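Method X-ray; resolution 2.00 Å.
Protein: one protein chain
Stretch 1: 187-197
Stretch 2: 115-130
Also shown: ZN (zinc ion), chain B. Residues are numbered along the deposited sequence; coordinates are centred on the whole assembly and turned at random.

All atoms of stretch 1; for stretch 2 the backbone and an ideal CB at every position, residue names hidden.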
# COMPACT_ATOMS: atom_id res chain seq x y z
N LYS A 187 -13.67 -1.24 7.33
CA LYS A 187 -14.53 -1.34 6.14
C LYS A 187 -13.84 -1.04 4.82
O LYS A 187 -14.51 -0.65 3.86
CB LYS A 187 -15.77 -0.45 6.28
CG LYS A 187 -16.50 -0.63 7.57
CD LYS A 187 -17.99 -0.17 7.49
CE LYS A 187 -18.66 -0.25 8.85
NZ LYS A 187 -19.47 0.97 9.07
N HIS A 188 -12.50 -1.19 4.81
CA HIS A 188 -11.66 -0.92 3.64
C HIS A 188 -10.59 -1.99 3.52
O HIS A 188 -10.59 -2.75 2.58
CB HIS A 188 -11.02 0.47 3.75
CG HIS A 188 -10.21 0.89 2.55
ND1 HIS A 188 -9.66 2.15 2.44
CD2 HIS A 188 -9.86 0.23 1.41
CE1 HIS A 188 -8.97 2.24 1.32
NE2 HIS A 188 -9.09 1.10 0.65
N GLY A 189 -9.65 -2.05 4.46
CA GLY A 189 -8.59 -3.04 4.36
C GLY A 189 -7.45 -2.77 5.30
O GLY A 189 -7.65 -2.30 6.44
N LEU A 190 -6.24 -3.05 4.82
CA LEU A 190 -5.06 -3.02 5.63
C LEU A 190 -3.91 -2.37 4.89
O LEU A 190 -3.73 -2.59 3.69
CB LEU A 190 -4.67 -4.43 6.00
CG LEU A 190 -3.39 -4.65 6.82
CD1 LEU A 190 -3.46 -4.03 8.24
CD2 LEU A 190 -3.22 -6.17 6.97
N LEU A 191 -3.10 -1.64 5.65
CA LEU A 191 -1.80 -1.21 5.21
C LEU A 191 -0.71 -1.80 6.08
O LEU A 191 -0.76 -1.71 7.32
CB LEU A 191 -1.70 0.28 5.28
CG LEU A 191 -2.54 1.06 4.26
CD1 LEU A 191 -2.80 2.43 4.85
CD2 LEU A 191 -1.79 1.14 2.89
N THR A 192 0.28 -2.39 5.43
CA THR A 192 1.56 -2.72 6.06
C THR A 192 2.73 -2.15 5.28
O THR A 192 2.59 -1.72 4.13
CB THR A 192 1.68 -4.21 6.31
OG1 THR A 192 1.65 -4.96 5.08
CG2 THR A 192 0.59 -4.68 7.31
N PHE A 193 3.90 -2.18 5.91
CA PHE A 193 5.04 -1.50 5.39
C PHE A 193 6.34 -1.98 6.06
O PHE A 193 6.31 -2.63 7.11
CB PHE A 193 4.86 0.00 5.65
CG PHE A 193 4.02 0.29 6.86
CD1 PHE A 193 4.52 0.08 8.12
CD2 PHE A 193 2.72 0.71 6.72
CE1 PHE A 193 3.71 0.30 9.29
CE2 PHE A 193 1.91 0.92 7.82
CZ PHE A 193 2.40 0.72 9.13
N GLY A 194 7.46 -1.63 5.47
CA GLY A 194 8.75 -1.98 6.06
C GLY A 194 9.89 -1.59 5.16
O GLY A 194 9.68 -1.01 4.08
N ASP A 195 11.09 -1.89 5.61
CA ASP A 195 12.32 -1.51 4.93
C ASP A 195 12.58 -2.38 3.71
O ASP A 195 13.32 -1.99 2.79
CB ASP A 195 13.51 -1.62 5.89
CG ASP A 195 13.49 -0.55 6.97
OD1 ASP A 195 12.85 0.51 6.80
OD2 ASP A 195 14.14 -0.76 8.00
N THR A 196 12.00 -3.58 3.73
CA THR A 196 12.16 -4.56 2.69
C THR A 196 10.79 -5.10 2.36
O THR A 196 9.79 -4.90 3.11
CB THR A 196 13.09 -5.72 3.16
OG1 THR A 196 12.39 -6.55 4.10
CG2 THR A 196 14.41 -5.16 3.77
N GLY A 197 10.73 -5.78 1.22
CA GLY A 197 9.47 -6.35 0.79
C GLY A 197 9.01 -7.40 1.80
O GLY A 197 7.85 -7.40 2.20
N UNK A 115 -5.26 4.95 -7.98
CA UNK A 115 -6.00 6.03 -7.27
C UNK A 115 -5.68 6.10 -5.75
O UNK A 115 -5.94 7.13 -5.10
CB UNK A 115 -7.50 5.82 -7.45
N UNK A 116 -5.03 5.06 -5.21
CA UNK A 116 -4.60 5.07 -3.80
C UNK A 116 -3.16 5.41 -3.58
O UNK A 116 -2.62 5.14 -2.50
CB UNK A 116 -4.87 3.70 -3.17
N UNK A 117 -2.54 6.06 -4.57
CA UNK A 117 -1.12 6.33 -4.52
C UNK A 117 -0.70 7.11 -3.31
O UNK A 117 0.41 6.89 -2.78
CB UNK A 117 -0.69 7.08 -5.78
N UNK A 118 -1.53 8.03 -2.86
CA UNK A 118 -1.15 8.84 -1.70
C UNK A 118 -1.06 8.05 -0.39
O UNK A 118 -0.30 8.44 0.49
CB UNK A 118 -2.16 9.98 -1.53
N UNK A 119 -1.75 6.90 -0.29
CA UNK A 119 -1.53 6.03 0.92
C UNK A 119 -0.07 5.61 1.01
O UNK A 119 0.53 5.48 2.11
CB UNK A 119 -2.42 4.78 0.87
N UNK A 120 0.49 5.37 -0.16
CA UNK A 120 1.86 4.88 -0.30
C UNK A 120 2.89 5.99 -0.09
O UNK A 120 3.94 5.83 0.63
CB UNK A 120 2.05 4.25 -1.68
N UNK A 121 2.64 7.11 -0.74
CA UNK A 121 3.60 8.24 -0.73
C UNK A 121 3.77 8.78 0.66
O UNK A 121 4.87 9.15 1.04
CB UNK A 121 3.14 9.36 -1.66
N UNK A 122 2.68 8.80 1.42
CA UNK A 122 2.62 9.45 2.72
C UNK A 122 3.05 8.54 3.89
O UNK A 122 3.06 9.01 5.01
CB UNK A 122 1.20 9.95 2.96
N UNK A 123 3.45 7.31 3.63
CA UNK A 123 4.01 6.45 4.68
C UNK A 123 5.51 6.31 4.45
O UNK A 123 5.95 5.92 3.34
CB UNK A 123 3.33 5.08 4.69
N UNK A 124 6.32 6.66 5.47
CA UNK A 124 7.74 6.80 5.23
C UNK A 124 8.50 5.50 5.46
O UNK A 124 9.42 5.45 6.33
CB UNK A 124 8.31 7.90 6.13
N UNK A 125 8.09 4.48 4.73
CA UNK A 125 8.79 3.23 4.64
C UNK A 125 9.01 2.93 3.16
O UNK A 125 8.20 3.32 2.28
CB UNK A 125 8.02 2.11 5.34
N UNK A 126 10.12 2.27 2.87
CA UNK A 126 10.47 1.97 1.48
C UNK A 126 9.36 1.18 0.77
O UNK A 126 8.98 1.51 -0.36
CB UNK A 126 11.78 1.18 1.43
N UNK A 127 8.87 0.12 1.41
CA UNK A 127 7.84 -0.74 0.81
C UNK A 127 6.52 -0.54 1.57
O UNK A 127 6.51 -0.49 2.78
CB UNK A 127 8.27 -2.21 0.84
N UNK A 128 5.42 -0.47 0.84
CA UNK A 128 4.09 -0.36 1.40
C UNK A 128 3.19 -1.33 0.62
O UNK A 128 3.26 -1.42 -0.62
CB UNK A 128 3.57 1.08 1.33
N UNK A 129 2.32 -2.01 1.36
CA UNK A 129 1.36 -2.94 0.77
C UNK A 129 -0.02 -2.66 1.32
O UNK A 129 -0.22 -2.49 2.52
CB UNK A 129 1.76 -4.39 1.04
N UNK A 130 -0.98 -2.64 0.41
CA UNK A 130 -2.37 -2.33 0.70
C UNK A 130 -3.24 -3.44 0.11
O UNK A 130 -3.17 -3.67 -1.09
CB UNK A 130 -2.76 -0.96 0.14
ZN ZN B . -8.05 0.58 -0.92

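At 116 CA-to-CB points toward stretch 1 and the zinc, already held by His 188 NE2 at 2.0 Å from ZN. An acidic residue or histidine would suit. Glu 116 chelates the ion, OE1 and OE2 each 2.3 Å from ZN.

Positions 115, 117, 118, 121 and 122 are beyond reach of stretch 1; Val 115, Thr 117, Phe 118, Ala 121 and Phe 122 fill them. At 119 the ideal CB stands 4.2 Å from Leu 191 CD2, which favours an aliphatic side chain; Leu 119 packs there. Position 120 points sideways with no partner in stretch 1, so many residues would fit; it is His 120, bonded elsewhere in the structure.

Position 123 points toward the Leu 191 and Phe 193 side chains, an apolar setting for leucine, isoleucine or methionine. Leu 123 CD1 lies 3.8 Å from Phe 193 CD2 and 4.2 Å from Leu 191 CD1. Position 124 points away, leaving the choice open; it is Pro 124.

At 125 the ideal CB is 3.8 Å from Phe 193 CB, beside the side-chain-free Gly 194. A broad or aromatic side chain suits. The Tyr 125 ring lies nearly parallel to that of Phe 193 (9°) but slid apart, and its CD1 is 3.4 Å from Gly 194 C. Position 126 points sideways past Asp 195 O, and a long, flexible chain could run outward. Lys 126 does so, while a water links its N to Asp 195 OD1.

From 127 the backbone pairs antiparallel with strand 189-194. The ideal CB of 127 is 4.3 Å from Gly 197 CA, where the absence of a side chain leaves room for a large flat group. Phe 127 puts a ring face under Gly 197 CA, 3.9 Å from the ring centroid, while its N donates to Gly 194 O (3.0 Å). Position 128 points to the face carrying Leu 191 and Phe 193, so a beta-branched aliphatic residue fits; Val 128 CG1 is 4.1 Å from Leu 191 CD2. On the other face, 129 sits beside Thr 192, and a long apolar chain could reach Gly 197. Met 129, a selenomethionine, extends its CE to 3.5 Å from Gly 197 O, and its N donates to Thr 192 O (2.8 Å).

Position 130 pairs with Leu 191 and points to the same face; the zinc lies on that side and Leu 190 O is 4.0 Å from the ideal CB, so a metal-binding side chain that can also donate would suit. His 130 does both: NE2 binds ZN at 2.2 Å, and ND1 donates to Leu 190 O at 3.0 Å.

Stretch 2 115-130: VETFLHAFLPYKFVMH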
# COMPACT_ATOMS: atom_id res chain seq x y z
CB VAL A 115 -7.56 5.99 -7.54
CG1 VAL A 115 -7.84 6.12 -9.03
CG2 VAL A 115 -8.23 4.69 -6.98
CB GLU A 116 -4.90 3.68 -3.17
CG GLU A 116 -6.34 3.31 -3.44
CD GLU A 116 -6.95 2.33 -2.47
OE1 GLU A 116 -6.94 1.11 -2.83
OE2 GLU A 116 -7.47 2.77 -1.40
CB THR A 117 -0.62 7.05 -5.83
OG1 THR A 117 -0.72 6.13 -6.93
CG2 THR A 117 0.80 7.51 -5.67
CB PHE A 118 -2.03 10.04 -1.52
CG PHE A 118 -1.77 11.11 -2.55
CD1 PHE A 118 -0.60 11.83 -2.52
CD2 PHE A 118 -2.65 11.33 -3.58
CE1 PHE A 118 -0.34 12.80 -3.48
CE2 PHE A 118 -2.40 12.33 -4.54
CZ PHE A 118 -1.23 13.06 -4.48
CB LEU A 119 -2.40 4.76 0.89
CG LEU A 119 -3.92 4.90 0.83
CD1 LEU A 119 -4.62 3.51 0.76
CD2 LEU A 119 -4.44 5.74 2.00
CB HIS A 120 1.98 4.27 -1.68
CG HIS A 120 1.15 3.03 -1.84
ND1 HIS A 120 1.67 1.77 -1.63
CD2 HIS A 120 -0.16 2.86 -2.14
CE1 HIS A 120 0.70 0.87 -1.81
NE2 HIS A 120 -0.42 1.50 -2.12
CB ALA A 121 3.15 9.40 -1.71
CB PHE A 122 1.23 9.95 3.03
CG PHE A 122 0.77 11.13 2.21
CD1 PHE A 122 1.65 11.90 1.47
CD2 PHE A 122 -0.55 11.49 2.23
CE1 PHE A 122 1.19 12.99 0.76
CE2 PHE A 122 -1.03 12.58 1.54
CZ PHE A 122 -0.17 13.32 0.79
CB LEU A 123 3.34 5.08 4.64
CG LEU A 123 1.92 5.05 5.20
CD1 LEU A 123 1.25 3.68 4.90
CD2 LEU A 123 1.95 5.34 6.67
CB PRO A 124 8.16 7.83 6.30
CG PRO A 124 7.28 7.51 7.44
CD PRO A 124 5.94 7.20 6.78
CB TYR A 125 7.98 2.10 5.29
CG TYR A 125 8.31 1.75 6.75
CD1 TYR A 125 9.52 1.14 7.08
CD2 TYR A 125 7.38 1.96 7.78
CE1 TYR A 125 9.85 0.79 8.42
CE2 TYR A 125 7.66 1.59 9.13
CZ TYR A 125 8.92 1.01 9.44
OH TYR A 125 9.25 0.64 10.75
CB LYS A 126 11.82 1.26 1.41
CG LYS A 126 12.39 1.08 0.04
CD LYS A 126 13.79 0.53 0.12
CE LYS A 126 14.30 0.13 -1.28
NZ LYS A 126 14.68 1.33 -2.12
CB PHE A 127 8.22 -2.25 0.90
CG PHE A 127 9.33 -2.65 -0.02
CD1 PHE A 127 10.67 -2.39 0.34
CD2 PHE A 127 9.06 -3.27 -1.23
CE1 PHE A 127 11.71 -2.75 -0.50
CE2 PHE A 127 10.12 -3.62 -2.10
CZ PHE A 127 11.43 -3.36 -1.72
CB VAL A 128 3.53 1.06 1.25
CG1 VAL A 128 2.11 1.15 1.78
CG2 VAL A 128 4.44 2.10 1.96
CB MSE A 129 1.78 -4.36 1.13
CG MSE A 129 3.09 -4.73 0.46
SE MSE A 129 3.54 -6.57 0.93
CE MSE A 129 5.23 -6.53 -0.01
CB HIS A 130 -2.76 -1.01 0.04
CG HIS A 130 -4.17 -0.62 0.30
ND1 HIS A 130 -4.80 -0.88 1.50
CD2 HIS A 130 -5.09 -0.02 -0.49
CE1 HIS A 130 -6.04 -0.42 1.43
NE2 HIS A 130 -6.25 0.07 0.22
O HOH W 1 12.11 2.06 4.81
O HOH W 2 -9.71 1.17 -1.93
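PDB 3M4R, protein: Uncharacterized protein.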